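PDB 6HLX: AgaA from Rhizobium radiobacter, which binds the opine agropinic acid as the periplasmic solute-binding protein of an ABC transporter, serving import of this compound into the bacterium. Local coordinates for residues 262-267 with 307-312. Numbering follows the deposited sequence.
With ZN (zinc ion), chain O.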
ATOM      1  N   ALA A 262     -11.789 -14.654 -13.860  1.00 25.27           N
ATOM      2  CA  ALA A 262     -12.787 -13.964 -13.023  1.00 25.01           C
ATOM      3  C   ALA A 262     -14.087 -14.805 -12.904  1.00 30.07           C
ATOM      4  O   ALA A 262     -14.707 -14.811 -11.843  1.00 30.20           O
ATOM      5  CB  ALA A 262     -13.102 -12.600 -13.605  1.00 25.70           C
ATOM      6  N   TYR A 263     -14.476 -15.536 -13.976  1.00 25.57           N
ATOM      7  CA  TYR A 263     -15.689 -16.380 -13.946  1.00 25.98           C
ATOM      8  C   TYR A 263     -15.445 -17.741 -13.278  1.00 31.74           C
ATOM      9  O   TYR A 263     -16.400 -18.378 -12.805  1.00 32.11           O
ATOM     10  CB  TYR A 263     -16.228 -16.615 -15.390  1.00 26.65           C
ATOM     11  CG  TYR A 263     -17.030 -15.457 -15.949  1.00 28.10           C
ATOM     12  CD1 TYR A 263     -18.322 -15.190 -15.495  1.00 29.55           C
ATOM     13  CD2 TYR A 263     -16.516 -14.653 -16.963  1.00 29.20           C
ATOM     14  CE1 TYR A 263     -19.074 -14.142 -16.026  1.00 30.29           C
ATOM     15  CE2 TYR A 263     -17.264 -13.601 -17.506  1.00 29.91           C
ATOM     16  CZ  TYR A 263     -18.539 -13.346 -17.026  1.00 35.74           C
ATOM     17  OH  TYR A 263     -19.276 -12.306 -17.529  1.00 37.23           O
ATOM     18  N   ALA A 264     -14.194 -18.238 -13.315  1.00 28.82           N
ATOM     19  CA  ALA A 264     -13.858 -19.576 -12.819  1.00 30.19           C
ATOM     20  C   ALA A 264     -13.589 -19.677 -11.332  1.00 34.02           C
ATOM     21  O   ALA A 264     -13.676 -20.773 -10.773  1.00 34.36           O
ATOM     22  CB  ALA A 264     -12.658 -20.131 -13.576  1.00 31.21           C
ATOM     23  N   VAL A 265     -13.167 -18.581 -10.700  1.00 28.60           N
ATOM     24  CA  VAL A 265     -12.787 -18.666  -9.292  1.00 28.47           C
ATOM     25  C   VAL A 265     -13.968 -18.419  -8.373  1.00 33.12           C
ATOM     26  O   VAL A 265     -14.483 -17.308  -8.335  1.00 35.38           O
ATOM     27  CB  VAL A 265     -11.570 -17.766  -8.956  1.00 31.04           C
ATOM     28  CG1 VAL A 265     -11.180 -17.900  -7.477  1.00 31.03           C
ATOM     29  CG2 VAL A 265     -10.375 -18.096  -9.844  1.00 30.76           C
ATOM     30  N   ASP A 266     -14.380 -19.453  -7.609  1.00 28.81           N
ATOM     31  CA  ASP A 266     -15.449 -19.288  -6.648  1.00 27.25           C
ATOM     32  C   ASP A 266     -14.921 -18.431  -5.489  1.00 30.57           C
ATOM     33  O   ASP A 266     -13.924 -18.781  -4.846  1.00 29.40           O
ATOM     34  CB  ASP A 266     -15.958 -20.616  -6.101  1.00 28.89           C
ATOM     35  CG  ASP A 266     -17.236 -20.375  -5.352  1.00 34.28           C
ATOM     36  OD1 ASP A 266     -18.320 -20.386  -6.001  1.00 34.44           O
ATOM     37  OD2 ASP A 266     -17.165 -20.116  -4.133  1.00 31.60           O
ATOM     38  N   ARG A 267     -15.584 -17.308  -5.243  1.00 26.22           N
ATOM     39  CA  ARG A 267     -15.119 -16.363  -4.225  1.00 25.22           C
ATOM     40  C   ARG A 267     -15.332 -16.855  -2.798  1.00 29.29           C
ATOM     41  O   ARG A 267     -14.512 -16.538  -1.921  1.00 29.50           O
ATOM     42  CB  ARG A 267     -15.722 -14.991  -4.475  1.00 27.55           C
ATOM     43  CG  ARG A 267     -15.094 -14.386  -5.720  1.00 32.16           C
ATOM     44  CD  ARG A 267     -16.079 -13.617  -6.513  1.00 37.59           C
ATOM     45  NE  ARG A 267     -15.447 -12.930  -7.640  1.00 35.89           N
ATOM     46  CZ  ARG A 267     -15.383 -13.398  -8.882  1.00 49.50           C
ATOM     47  NH1 ARG A 267     -15.834 -14.610  -9.167  1.00 36.40           N
ATOM     48  NH2 ARG A 267     -14.825 -12.674  -9.840  1.00 46.00           N
ATOM     49  N   GLU A 307     -18.539 -23.251 -16.713  1.00 34.45           N
ATOM     50  CA  GLU A 307     -18.728 -23.566 -18.128  1.00 35.77           C
ATOM     51  C   GLU A 307     -18.570 -22.318 -19.029  1.00 37.44           C
ATOM     52  O   GLU A 307     -18.021 -22.432 -20.126  1.00 36.89           O
ATOM     53  CB  GLU A 307     -20.034 -24.347 -18.393  1.00 38.60           C
ATOM     54  CG  GLU A 307     -20.987 -24.535 -17.217  1.00 51.47           C
ATOM     55  CD  GLU A 307     -20.614 -25.275 -15.939  1.00 63.27           C
ATOM     56  OE1 GLU A 307     -20.576 -26.527 -15.937  1.00 49.52           O
ATOM     57  OE2 GLU A 307     -20.422 -24.591 -14.909  1.00 50.88           O
ATOM     58  N   LYS A 308     -18.926 -21.123 -18.509  1.00 33.36           N
ATOM     59  CA  LYS A 308     -18.727 -19.846 -19.211  1.00 33.04           C
ATOM     60  C   LYS A 308     -17.216 -19.545 -19.308  1.00 34.36           C
ATOM     61  O   LYS A 308     -16.744 -19.101 -20.351  1.00 32.39           O
ATOM     62  CB  LYS A 308     -19.467 -18.702 -18.490  1.00 35.80           C
ATOM     63  CG  LYS A 308     -19.555 -17.431 -19.324  1.00 48.78           C
ATOM     64  CD  LYS A 308     -20.403 -16.356 -18.652  1.00 57.60           C
ATOM     65  CE  LYS A 308     -20.843 -15.279 -19.620  1.00 69.06           C
ATOM     66  NZ  LYS A 308     -19.704 -14.473 -20.133  1.00 80.08           N
ATOM     67  N   ALA A 309     -16.457 -19.815 -18.221  1.00 31.59           N
ATOM     68  CA  ALA A 309     -14.998 -19.632 -18.187  1.00 30.91           C
ATOM     69  C   ALA A 309     -14.320 -20.541 -19.209  1.00 34.17           C
ATOM     70  O   ALA A 309     -13.435 -20.081 -19.938  1.00 33.02           O
ATOM     71  CB  ALA A 309     -14.457 -19.929 -16.794  1.00 31.14           C
ATOM     72  N   LYS A 310     -14.755 -21.826 -19.284  1.00 30.94           N
ATOM     73  CA  LYS A 310     -14.237 -22.778 -20.269  1.00 32.47           C
ATOM     74  C   LYS A 310     -14.488 -22.292 -21.695  1.00 35.85           C
ATOM     75  O   LYS A 310     -13.581 -22.375 -22.530  1.00 34.73           O
ATOM     76  CB  LYS A 310     -14.855 -24.163 -20.078  1.00 35.79           C
ATOM     77  CG  LYS A 310     -14.080 -25.040 -19.127  1.00 44.24           C
ATOM     78  CD  LYS A 310     -14.511 -26.491 -19.253  1.00 50.08           C
ATOM     79  CE  LYS A 310     -14.904 -27.078 -17.925  1.00 56.49           C
ATOM     80  NZ  LYS A 310     -15.385 -28.474 -18.080  1.00 63.53           N
ATOM     81  N   ALA A 311     -15.709 -21.773 -21.978  1.00 33.88           N
ATOM     82  CA  ALA A 311     -16.042 -21.277 -23.324  1.00 34.10           C
ATOM     83  C   ALA A 311     -15.178 -20.088 -23.706  1.00 34.67           C
ATOM     84  O   ALA A 311     -14.735 -20.018 -24.846  1.00 33.92           O
ATOM     85  CB  ALA A 311     -17.522 -20.929 -23.434  1.00 35.59           C
ATOM     86  N   LEU A 312     -14.890 -19.173 -22.741  1.00 30.46           N
ATOM     87  CA  LEU A 312     -14.021 -18.015 -22.970  1.00 29.12           C
ATOM     88  C   LEU A 312     -12.598 -18.405 -23.319  1.00 34.29           C
ATOM     89  O   LEU A 312     -12.011 -17.788 -24.204  1.00 34.31           O
ATOM     90  CB  LEU A 312     -14.030 -17.060 -21.751  1.00 28.82           C
ATOM     91  CG  LEU A 312     -15.196 -16.067 -21.724  1.00 33.16           C
ATOM     92  CD1 LEU A 312     -15.317 -15.418 -20.362  1.00 31.96           C
ATOM     93  CD2 LEU A 312     -15.044 -14.985 -22.796  1.00 37.34           C
TER
HETATM   94 ZN    ZN O 614     -19.742 -19.817  -4.876  1.00 39.83          ZN
HETATM   95  O   HOH W   1     -19.913 -20.714  -3.151  1.00 35.39           O
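Tyr263 and Ala264, in the last turn of helix 255-264, pack against Lys308, Ala309 and Leu312 of helix 306-315 in a mainly apolar helix-helix contact near the periphery of the solute-binding fold. The two backbones come nearest at Tyr263 and Ala309, whose CA atoms are 5.4 Å apart. The methyls of Ala264 and Ala309 meet directly, CB to CB at 3.7 Å, and Ala309 CB also touches CB of Tyr263. Tyr263 as a residue supplies the largest share, about 90 of the 222 Å² buried between the two segments. Lys308 stretches over one face of its ring in a CH-pi contact, with CD 3.9 Å from the ring centroid and 20° off the normal. Lys308, with CG anti to the backbone N (chi1 -167°), reaches slantwise across the ring, extended until a bend at chi4 leaves its NZ 3.4 Å from OH of Tyr263. Leu312 meets the same ring obliquely, its CD1 3.7 Å from CD2 of Tyr263.

Past the helix end, Arg267 turns back end-on, NH1 and NH2 both donating to the O of Ala262, each at 2.9 Å. The bond from NH1 lies nearly along the C=O axis, and the acceptor sits close to the guanidinium plane. Asp266 N-caps helix 267-274 through OD2, while OD1 binds a zinc ion at 1.9 Å.

Around this pair, Phe302 meets the Tyr263 ring edge-to-face, Ala264 and Val265 rest on Leu346 of helix 333-347, and Ala262, Val265 and Arg267 pack on strand 446-451.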